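Local coordinates for protein isomaltose glucohydrolase (Kribbella flavida, PDB 5Z3E) that hydrolyses the alpha-1,6-glucosidic linkage of isomaltose from the non-reducing end, releasing beta-D-glucose and D-glucose, at residues Leu38-Val48 and Ala344-Leu353; Gln110-Val118 and Val180-Phe188. The protein carries 1 engineered substitution. All coordinates share one frame; numbering follows the deposited sequence.

Contact 1 and contact 2 lie on opposite sides of the chain's centre, about 40 Å apart between their centres, and share no helix. Both are partly buried. Contact 1 sets the helix holding Leu38-Val48 against the loop Ala344-Leu353, 296 residues apart in sequence. Contact 2 pairs two helices, Gln110-Val118 and Val180-Phe188, only 62 residues apart. The areas buried are similar, but the chemistry is not. Contact 1 has a leucine core and, toward its more exposed end, a histidine-carboxylate hydrogen bond and a ring among backbone carbonyls. Contact 2 has no hydrogen bond across it and rests on apolar side chains, two of them aromatic.

Contact 1: residues Leu38-Val48 and Ala344-Leu353; sequences LHELARHSHAV and ADQADADGDL
His44 reaches from helix 32-52 to the turn Asp348-Gly351 and to Asp352. Its CB points to the loop. CG, anti to the backbone N (chi1 175°), carries the ring out to the turn and lies 3.9 Å from Asp350 O. CD2 comes 3.1 Å from Gly351 O. CE1 is 3.1 Å from Asp350 O, which sits over one face of the ring. At the tip, NE2 donates to Asp352 OD1 at 2.7 Å (N-H...O angle 155°). The carboxylate oxygen lies almost in the ring plane and is met on its anti side. ND1 is hydrogen-bonded to a bound citrate, probably from the crystallisation liquor, which also bonds Arg43.

Beside it, Leu41 CD1 lies 3.3 Å from Gly351 O, and Leu41 CD2 is 3.9 Å from Ala344 CB. Leu38 CD2 also meets Ala344 CB, at 3.7 Å.

The loop follows helix 333-344 and leads to engineered Ala355, the inferred proton-acceptor position; helix 382-394 packs on Leu41 and Leu353. Asp348 OD1 accepts from Asp350 N, an Asx turn, and from Asp352 N on the opposite face of the carboxylate. The two bonds tie Asp348 to the backbone that carries Asp352. A leucine in place of His44 would probably leave Asp352 OD1 without this donor and free the carboxylate to turn. The carboxylate and the carbonyl over the ring would be expected to stabilise positive charge on the histidine.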
loop_
_atom_site.group_PDB
_atom_site.type_symbol
_atom_site.label_atom_id
_atom_site.label_comp_id
_atom_site.label_asym_id
_atom_site.label_seq_id
_atom_site.Cartn_x
_atom_site.Cartn_y
_atom_site.Cartn_z
ATOM N N LEU A 38 -19.600 -12.494 5.696
ATOM C CA LEU A 38 -18.675 -11.747 4.847
ATOM C C LEU A 38 -19.334 -10.500 4.278
ATOM O O LEU A 38 -18.688 -9.448 4.153
ATOM C CB LEU A 38 -18.122 -12.692 3.775
ATOM C CG LEU A 38 -17.301 -13.857 4.354
ATOM C CD1 LEU A 38 -17.055 -14.920 3.306
ATOM C CD2 LEU A 38 -15.987 -13.380 4.918
ATOM N N HIS A 39 -20.604 -10.592 3.917
ATOM C CA HIS A 39 -21.330 -9.417 3.460
ATOM C C HIS A 39 -21.423 -8.398 4.569
ATOM O O HIS A 39 -21.233 -7.191 4.338
ATOM C CB HIS A 39 -22.726 -9.809 3.022
ATOM C CG HIS A 39 -22.776 -10.512 1.707
ATOM N ND1 HIS A 39 -23.838 -11.301 1.356
ATOM C CD2 HIS A 39 -21.956 -10.511 0.649
ATOM C CE1 HIS A 39 -23.657 -11.771 0.130
ATOM N NE2 HIS A 39 -22.513 -11.321 -0.318
ATOM N N GLU A 40 -21.708 -8.828 5.787
ATOM C CA GLU A 40 -21.790 -7.905 6.903
ATOM C C GLU A 40 -20.450 -7.219 7.188
ATOM O O GLU A 40 -20.413 -6.015 7.430
ATOM C CB GLU A 40 -22.310 -8.629 8.152
ATOM C CG GLU A 40 -22.220 -7.781 9.387
ATOM C CD GLU A 40 -22.931 -6.447 9.360
ATOM O OE1 GLU A 40 -23.811 -6.196 8.471
ATOM O OE2 GLU A 40 -22.637 -5.632 10.306
ATOM N N LEU A 41 -19.364 -7.976 7.123
ATOM C CA LEU A 41 -18.053 -7.373 7.339
ATOM C C LEU A 41 -17.712 -6.390 6.216
ATOM O O LEU A 41 -17.045 -5.397 6.458
ATOM C CB LEU A 41 -17.001 -8.467 7.442
ATOM C CG LEU A 41 -15.562 -8.050 7.712
ATOM C CD1 LEU A 41 -15.437 -7.103 8.908
ATOM C CD2 LEU A 41 -14.702 -9.278 7.935
ATOM N N ALA A 42 -18.180 -6.638 5.002
ATOM C CA ALA A 42 -17.978 -5.671 3.920
ATOM C C ALA A 42 -18.753 -4.390 4.201
ATOM O O ALA A 42 -18.217 -3.287 4.053
ATOM C CB ALA A 42 -18.357 -6.270 2.579
ATOM N N ARG A 43 -20.024 -4.507 4.578
ATOM C CA ARG A 43 -20.830 -3.332 4.889
ATOM C C ARG A 43 -20.189 -2.557 6.022
ATOM O O ARG A 43 -20.055 -1.337 5.964
ATOM C CB ARG A 43 -22.274 -3.789 5.266
ATOM C CG ARG A 43 -23.180 -2.681 5.481
ATOM C CD ARG A 43 -24.307 -3.065 6.452
ATOM N NE ARG A 43 -23.804 -3.384 7.802
ATOM C CZ ARG A 43 -23.245 -2.506 8.653
ATOM N NH1 ARG A 43 -23.177 -1.219 8.380
ATOM N NH2 ARG A 43 -22.781 -2.936 9.815
ATOM N N HIS A 44 -19.781 -3.252 7.085
ATOM C CA HIS A 44 -19.144 -2.600 8.203
ATOM C C HIS A 44 -17.836 -1.937 7.792
ATOM O O HIS A 44 -17.518 -0.855 8.282
ATOM C CB HIS A 44 -18.894 -3.594 9.348
ATOM C CG HIS A 44 -18.139 -3.013 10.487
ATOM N ND1 HIS A 44 -18.692 -2.083 11.358
ATOM C CD2 HIS A 44 -16.847 -3.153 10.863
ATOM C CE1 HIS A 44 -17.774 -1.703 12.222
ATOM N NE2 HIS A 44 -16.652 -2.339 11.955
ATOM N N SER A 45 -17.076 -2.577 6.908
ATOM C CA SER A 45 -15.827 -1.999 6.443
ATOM C C SER A 45 -16.065 -0.662 5.760
ATOM O O SER A 45 -15.341 0.311 5.995
ATOM C CB SER A 45 -15.118 -2.957 5.494
ATOM O OG SER A 45 -14.602 -4.100 6.179
ATOM N N HIS A 46 -17.037 -0.606 4.860
ATOM C CA HIS A 46 -17.380 0.658 4.240
ATOM C C HIS A 46 -17.795 1.686 5.277
ATOM O O HIS A 46 -17.381 2.856 5.230
ATOM C CB HIS A 46 -18.480 0.458 3.211
ATOM C CG HIS A 46 -19.061 1.752 2.737
ATOM N ND1 HIS A 46 -20.216 2.266 3.233
ATOM C CD2 HIS A 46 -18.615 2.653 1.827
ATOM C CE1 HIS A 46 -20.443 3.435 2.662
ATOM N NE2 HIS A 46 -19.499 3.690 1.794
ATOM N N ALA A 47 -18.619 1.285 6.252
ATOM C CA ALA A 47 -19.113 2.205 7.248
ATOM C C ALA A 47 -18.004 2.752 8.121
ATOM O O ALA A 47 -17.980 3.951 8.402
ATOM C CB ALA A 47 -20.195 1.533 8.104
ATOM N N VAL A 48 -17.090 1.919 8.567
ATOM C CA VAL A 48 -16.094 2.391 9.491
ATOM C C VAL A 48 -15.062 3.288 8.771
ATOM O O VAL A 48 -14.585 4.263 9.342
ATOM C CB VAL A 48 -15.509 1.221 10.308
ATOM C CG1 VAL A 48 -14.590 0.392 9.447
ATOM C CG2 VAL A 48 -14.773 1.694 11.528
ATOM N N ALA A 344 -11.623 -12.649 8.160
ATOM C CA ALA A 344 -12.923 -12.456 8.783
ATOM C C ALA A 344 -12.896 -12.944 10.229
ATOM O O ALA A 344 -13.574 -12.370 11.087
ATOM C CB ALA A 344 -14.006 -13.141 7.987
ATOM N N ASP A 345 -12.141 -14.004 10.500
ATOM C CA ASP A 345 -12.036 -14.545 11.847
ATOM C C ASP A 345 -11.272 -13.616 12.791
ATOM O O ASP A 345 -11.269 -13.881 14.010
ATOM C CB ASP A 345 -11.364 -15.913 11.796
ATOM C CG ASP A 345 -12.246 -16.989 11.195
ATOM O OD1 ASP A 345 -13.486 -16.803 11.096
ATOM O OD2 ASP A 345 -11.697 -18.075 10.856
ATOM N N GLN A 346 -10.654 -12.550 12.278
ATOM C CA GLN A 346 -9.937 -11.609 13.142
ATOM C C GLN A 346 -10.771 -10.394 13.501
ATOM O O GLN A 346 -10.336 -9.543 14.258
ATOM C CB GLN A 346 -8.619 -11.160 12.503
ATOM C CG GLN A 346 -7.805 -12.325 11.939
ATOM C CD GLN A 346 -7.708 -13.492 12.871
ATOM O OE1 GLN A 346 -7.544 -13.333 14.070
ATOM N NE2 GLN A 346 -7.831 -14.696 12.320
ATOM N N ALA A 347 -11.978 -10.281 12.933
ATOM C CA ALA A 347 -12.827 -9.132 13.268
ATOM C C ALA A 347 -13.286 -9.244 14.718
ATOM O O ALA A 347 -13.610 -10.349 15.191
ATOM C CB ALA A 347 -14.021 -9.088 12.343
ATOM N N ASP A 348 -13.295 -8.133 15.434
ATOM C CA ASP A 348 -13.754 -8.107 16.812
ATOM C C ASP A 348 -15.273 -8.066 16.873
ATOM O O ASP A 348 -15.968 -8.185 15.863
ATOM C CB ASP A 348 -13.049 -7.007 17.609
ATOM C CG ASP A 348 -13.517 -5.615 17.302
ATOM O OD1 ASP A 348 -14.536 -5.407 16.610
ATOM O OD2 ASP A 348 -12.842 -4.674 17.807
ATOM N N ALA A 349 -15.819 -7.945 18.087
ATOM C CA ALA A 349 -17.257 -8.016 18.275
ATOM C C ALA A 349 -17.991 -6.922 17.525
ATOM O O ALA A 349 -19.189 -7.047 17.230
ATOM C CB ALA A 349 -17.601 -7.976 19.762
ATOM N N ASP A 350 -17.322 -5.808 17.251
ATOM C CA ASP A 350 -17.940 -4.679 16.500
ATOM C C ASP A 350 -17.714 -4.812 14.991
ATOM O O ASP A 350 -18.229 -3.987 14.220
ATOM C CB ASP A 350 -17.351 -3.336 16.972
ATOM C CG ASP A 350 -17.751 -2.970 18.378
ATOM O OD1 ASP A 350 -18.834 -3.389 18.835
ATOM O OD2 ASP A 350 -16.942 -2.330 19.092
ATOM N N GLY A 351 -16.957 -5.810 14.554
ATOM C CA GLY A 351 -16.580 -5.979 13.132
ATOM C C GLY A 351 -15.288 -5.327 12.779
ATOM O O GLY A 351 -14.870 -5.381 11.622
ATOM N N ASP A 352 -14.627 -4.696 13.757
ATOM C CA ASP A 352 -13.390 -3.974 13.429
ATOM C C ASP A 352 -12.232 -4.936 13.245
ATOM O O ASP A 352 -12.089 -5.943 13.969
ATOM C CB ASP A 352 -13.046 -2.987 14.551
ATOM C CG ASP A 352 -13.981 -1.816 14.647
ATOM O OD1 ASP A 352 -14.734 -1.551 13.690
ATOM O OD2 ASP A 352 -13.908 -1.127 15.670
ATOM N N LEU A 353 -11.361 -4.600 12.286
ATOM C CA LEU A 353 -10.207 -5.410 11.965
ATOM C C LEU A 353 -8.951 -4.751 12.487
ATOM O O LEU A 353 -8.697 -3.563 12.191
ATOM C CB LEU A 353 -10.071 -5.613 10.448
ATOM C CG LEU A 353 -11.121 -6.515 9.815
ATOM C CD1 LEU A 353 -11.088 -6.363 8.312
ATOM C CD2 LEU A 353 -10.913 -7.961 10.209
#

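Contact 2: residues Gln110-Val118 and Val180-Phe188; sequences QVDDLLAAV and VAVDYLLAF
Val111 turns CG1 anti to its own backbone N (chi1 169°), which leaves CG2 to meet Val180 and Tyr184 on the facing helix. Phe188 CG stands anti to its carbonyl carbon (chi1 -62°), and this brings its ring to the side chains of 110-118.

Val111 CG2 lies 3.7 Å from Val180 CG1. The same methyl approaches Tyr184 CD1 obliquely. Leu114 meets both aromatics at their edges: its CD1 is 4.0 Å from Tyr184 CE1, and its CB is 4.1 Å from Phe188 CZ. Leu115 divides its two methyls. CD1 touches Ala187 CB at 3.6 Å and also Phe188 CE2, whereas CD2 rests 4.0 Å from Asp183 CB. Val118 ends the row, its CG2 lying 3.8 Å from Phe188 CE1. The Phe188 ring is therefore held by Leu114, Leu115 and Val118 together.

The segment axes approach to 10.0 Å and run nearly the same way, 24° apart. The polar ends turn to other partners. Arg108 forms salt bridges with both Asp183 and Asp112, which would be expected to offset the like charges of the two carboxylates. Tyr184 OH is hydrogen-bonded to Leu130 N, and its ring meets Tyr153 edge-to-face. The two near-parallel helices are part of the largely helical GH15 catalytic domain, an (alpha/alpha)6 barrel in this family. Helix 175-188 carries helix 108-119 on one flank. With other side chains, including Val182 and Leu185, it packs on helices 151-167, 206-220 and 231-248.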
loop_
_atom_site.group_PDB
_atom_site.type_symbol
_atom_site.label_atom_id
_atom_site.label_comp_id
_atom_site.label_asym_id
_atom_site.label_seq_id
_atom_site.Cartn_x
_atom_site.Cartn_y
_atom_site.Cartn_z
ATOM N N GLN A 110 8.170 23.030 -3.342
ATOM C CA GLN A 110 9.153 22.178 -2.648
ATOM C C GLN A 110 9.745 21.197 -3.637
ATOM O O GLN A 110 10.969 21.001 -3.666
ATOM C CB GLN A 110 8.502 21.488 -1.450
ATOM C CG GLN A 110 9.464 20.587 -0.682
ATOM C CD GLN A 110 8.844 19.967 0.559
ATOM O OE1 GLN A 110 7.674 20.136 0.830
ATOM N NE2 GLN A 110 9.639 19.202 1.303
ATOM N N VAL A 111 8.900 20.536 -4.433
ATOM C CA VAL A 111 9.392 19.583 -5.413
ATOM C C VAL A 111 10.240 20.285 -6.468
ATOM O O VAL A 111 11.322 19.802 -6.818
ATOM C CB VAL A 111 8.243 18.773 -6.024
ATOM C CG1 VAL A 111 8.677 17.980 -7.221
ATOM C CG2 VAL A 111 7.646 17.876 -4.944
ATOM N N ASP A 112 9.793 21.432 -6.978
ATOM C CA ASP A 112 10.597 22.151 -7.961
ATOM C C ASP A 112 11.968 22.485 -7.376
ATOM O O ASP A 112 12.979 22.394 -8.089
ATOM C CB ASP A 112 9.887 23.413 -8.423
ATOM C CG ASP A 112 8.688 23.112 -9.321
ATOM O OD1 ASP A 112 8.581 21.983 -9.820
ATOM O OD2 ASP A 112 7.890 24.044 -9.524
ATOM N N ASP A 113 12.014 22.894 -6.121
ATOM C CA ASP A 113 13.291 23.221 -5.492
ATOM C C ASP A 113 14.168 21.980 -5.322
ATOM O O ASP A 113 15.400 22.077 -5.509
ATOM C CB ASP A 113 13.055 23.873 -4.141
ATOM C CG ASP A 113 12.497 25.286 -4.228
ATOM O OD1 ASP A 113 12.461 25.868 -5.333
ATOM O OD2 ASP A 113 12.046 25.784 -3.169
ATOM N N LEU A 114 13.609 20.837 -4.970
ATOM C CA LEU A 114 14.388 19.612 -4.864
ATOM C C LEU A 114 14.991 19.250 -6.210
ATOM O O LEU A 114 16.145 18.866 -6.296
ATOM C CB LEU A 114 13.524 18.459 -4.345
ATOM C CG LEU A 114 13.058 18.576 -2.891
ATOM C CD1 LEU A 114 12.028 17.484 -2.614
ATOM C CD2 LEU A 114 14.191 18.459 -1.879
ATOM N N LEU A 115 14.187 19.373 -7.275
ATOM C CA LEU A 115 14.653 19.031 -8.600
ATOM C C LEU A 115 15.740 19.982 -9.066
ATOM O O LEU A 115 16.715 19.593 -9.687
ATOM C CB LEU A 115 13.502 19.008 -9.601
ATOM C CG LEU A 115 12.669 17.670 -9.611
ATOM C CD1 LEU A 115 12.428 16.885 -8.409
ATOM C CD2 LEU A 115 11.369 18.015 -10.411
ATOM N N ALA A 116 15.582 21.272 -8.757
ATOM C CA ALA A 116 16.623 22.246 -9.105
ATOM C C ALA A 116 17.917 21.938 -8.352
ATOM O O ALA A 116 19.009 22.110 -8.920
ATOM C CB ALA A 116 16.136 23.627 -8.775
ATOM N N ALA A 117 17.812 21.539 -7.079
ATOM C CA ALA A 117 18.976 21.166 -6.283
ATOM C C ALA A 117 19.724 19.992 -6.928
ATOM O O ALA A 117 20.944 20.033 -7.091
ATOM C CB ALA A 117 18.576 20.887 -4.851
ATOM N N VAL A 118 18.975 18.956 -7.311
ATOM C CA VAL A 118 19.575 17.851 -8.033
ATOM C C VAL A 118 20.300 18.345 -9.275
ATOM O O VAL A 118 21.430 17.936 -9.557
ATOM C CB VAL A 118 18.516 16.786 -8.412
ATOM C CG1 VAL A 118 19.112 15.761 -9.352
ATOM C CG2 VAL A 118 17.965 16.130 -7.163
ATOM N N VAL A 180 2.860 16.782 -9.719
ATOM C CA VAL A 180 3.840 16.891 -8.643
ATOM C C VAL A 180 4.402 15.505 -8.297
ATOM O O VAL A 180 5.616 15.317 -8.178
ATOM C CB VAL A 180 3.238 17.570 -7.395
ATOM C CG1 VAL A 180 4.206 17.555 -6.238
ATOM C CG2 VAL A 180 2.831 18.992 -7.706
ATOM N N ALA A 181 3.505 14.529 -8.110
ATOM C CA ALA A 181 3.944 13.186 -7.754
ATOM C C ALA A 181 4.812 12.561 -8.835
ATOM O O ALA A 181 5.821 11.909 -8.523
ATOM C CB ALA A 181 2.734 12.312 -7.460
ATOM N N VAL A 182 4.423 12.719 -10.098
ATOM C CA VAL A 182 5.211 12.162 -11.185
ATOM C C VAL A 182 6.590 12.789 -11.220
ATOM O O VAL A 182 7.603 12.092 -11.307
ATOM C CB VAL A 182 4.506 12.310 -12.551
ATOM C CG1 VAL A 182 5.450 11.950 -13.675
ATOM C CG2 VAL A 182 3.256 11.455 -12.619
ATOM N N ASP A 183 6.663 14.117 -11.178
ATOM C CA ASP A 183 7.969 14.773 -11.237
ATOM C C ASP A 183 8.864 14.291 -10.095
ATOM O O ASP A 183 10.063 14.076 -10.278
ATOM C CB ASP A 183 7.811 16.290 -11.178
ATOM C CG ASP A 183 7.316 16.916 -12.477
ATOM O OD1 ASP A 183 7.383 16.280 -13.543
ATOM O OD2 ASP A 183 6.938 18.114 -12.401
ATOM N N TYR A 184 8.294 14.167 -8.902
ATOM C CA TYR A 184 9.046 13.711 -7.736
ATOM C C TYR A 184 9.573 12.290 -7.953
ATOM O O TYR A 184 10.760 12.018 -7.715
ATOM C CB TYR A 184 8.123 13.796 -6.529
ATOM C CG TYR A 184 8.764 13.467 -5.199
ATOM C CD1 TYR A 184 9.726 14.282 -4.636
ATOM C CD2 TYR A 184 8.364 12.358 -4.461
ATOM C CE1 TYR A 184 10.273 14.016 -3.395
ATOM C CE2 TYR A 184 8.885 12.087 -3.213
ATOM C CZ TYR A 184 9.831 12.924 -2.671
ATOM O OH TYR A 184 10.359 12.755 -1.426
ATOM N N LEU A 185 8.707 11.379 -8.385
ATOM C CA LEU A 185 9.123 10.003 -8.562
ATOM C C LEU A 185 10.107 9.806 -9.689
ATOM O O LEU A 185 11.016 8.983 -9.580
ATOM C CB LEU A 185 7.906 9.105 -8.748
ATOM C CG LEU A 185 7.016 8.958 -7.521
ATOM C CD1 LEU A 185 5.785 8.166 -7.862
ATOM C CD2 LEU A 185 7.780 8.346 -6.363
ATOM N N LEU A 186 9.963 10.556 -10.784
ATOM C CA LEU A 186 10.927 10.421 -11.872
ATOM C C LEU A 186 12.330 10.797 -11.391
ATOM O O LEU A 186 13.311 10.242 -11.863
ATOM C CB LEU A 186 10.527 11.255 -13.084
ATOM C CG LEU A 186 9.278 10.794 -13.823
ATOM C CD1 LEU A 186 8.944 11.801 -14.905
ATOM C CD2 LEU A 186 9.437 9.421 -14.430
ATOM N N ALA A 187 12.424 11.754 -10.476
ATOM C CA ALA A 187 13.710 12.175 -9.939
ATOM C C ALA A 187 14.276 11.231 -8.900
ATOM O O ALA A 187 15.499 11.108 -8.803
ATOM C CB ALA A 187 13.579 13.561 -9.343
ATOM N N PHE A 188 13.424 10.601 -8.089
ATOM C CA PHE A 188 13.880 9.955 -6.859
ATOM C C PHE A 188 13.562 8.473 -6.754
ATOM O O PHE A 188 13.793 7.869 -5.706
ATOM C CB PHE A 188 13.370 10.731 -5.643
ATOM C CG PHE A 188 13.888 12.134 -5.583
ATOM C CD1 PHE A 188 15.241 12.373 -5.490
ATOM C CD2 PHE A 188 13.034 13.224 -5.642
ATOM C CE1 PHE A 188 15.731 13.638 -5.444
ATOM C CE2 PHE A 188 13.521 14.499 -5.607
ATOM C CZ PHE A 188 14.856 14.719 -5.512
#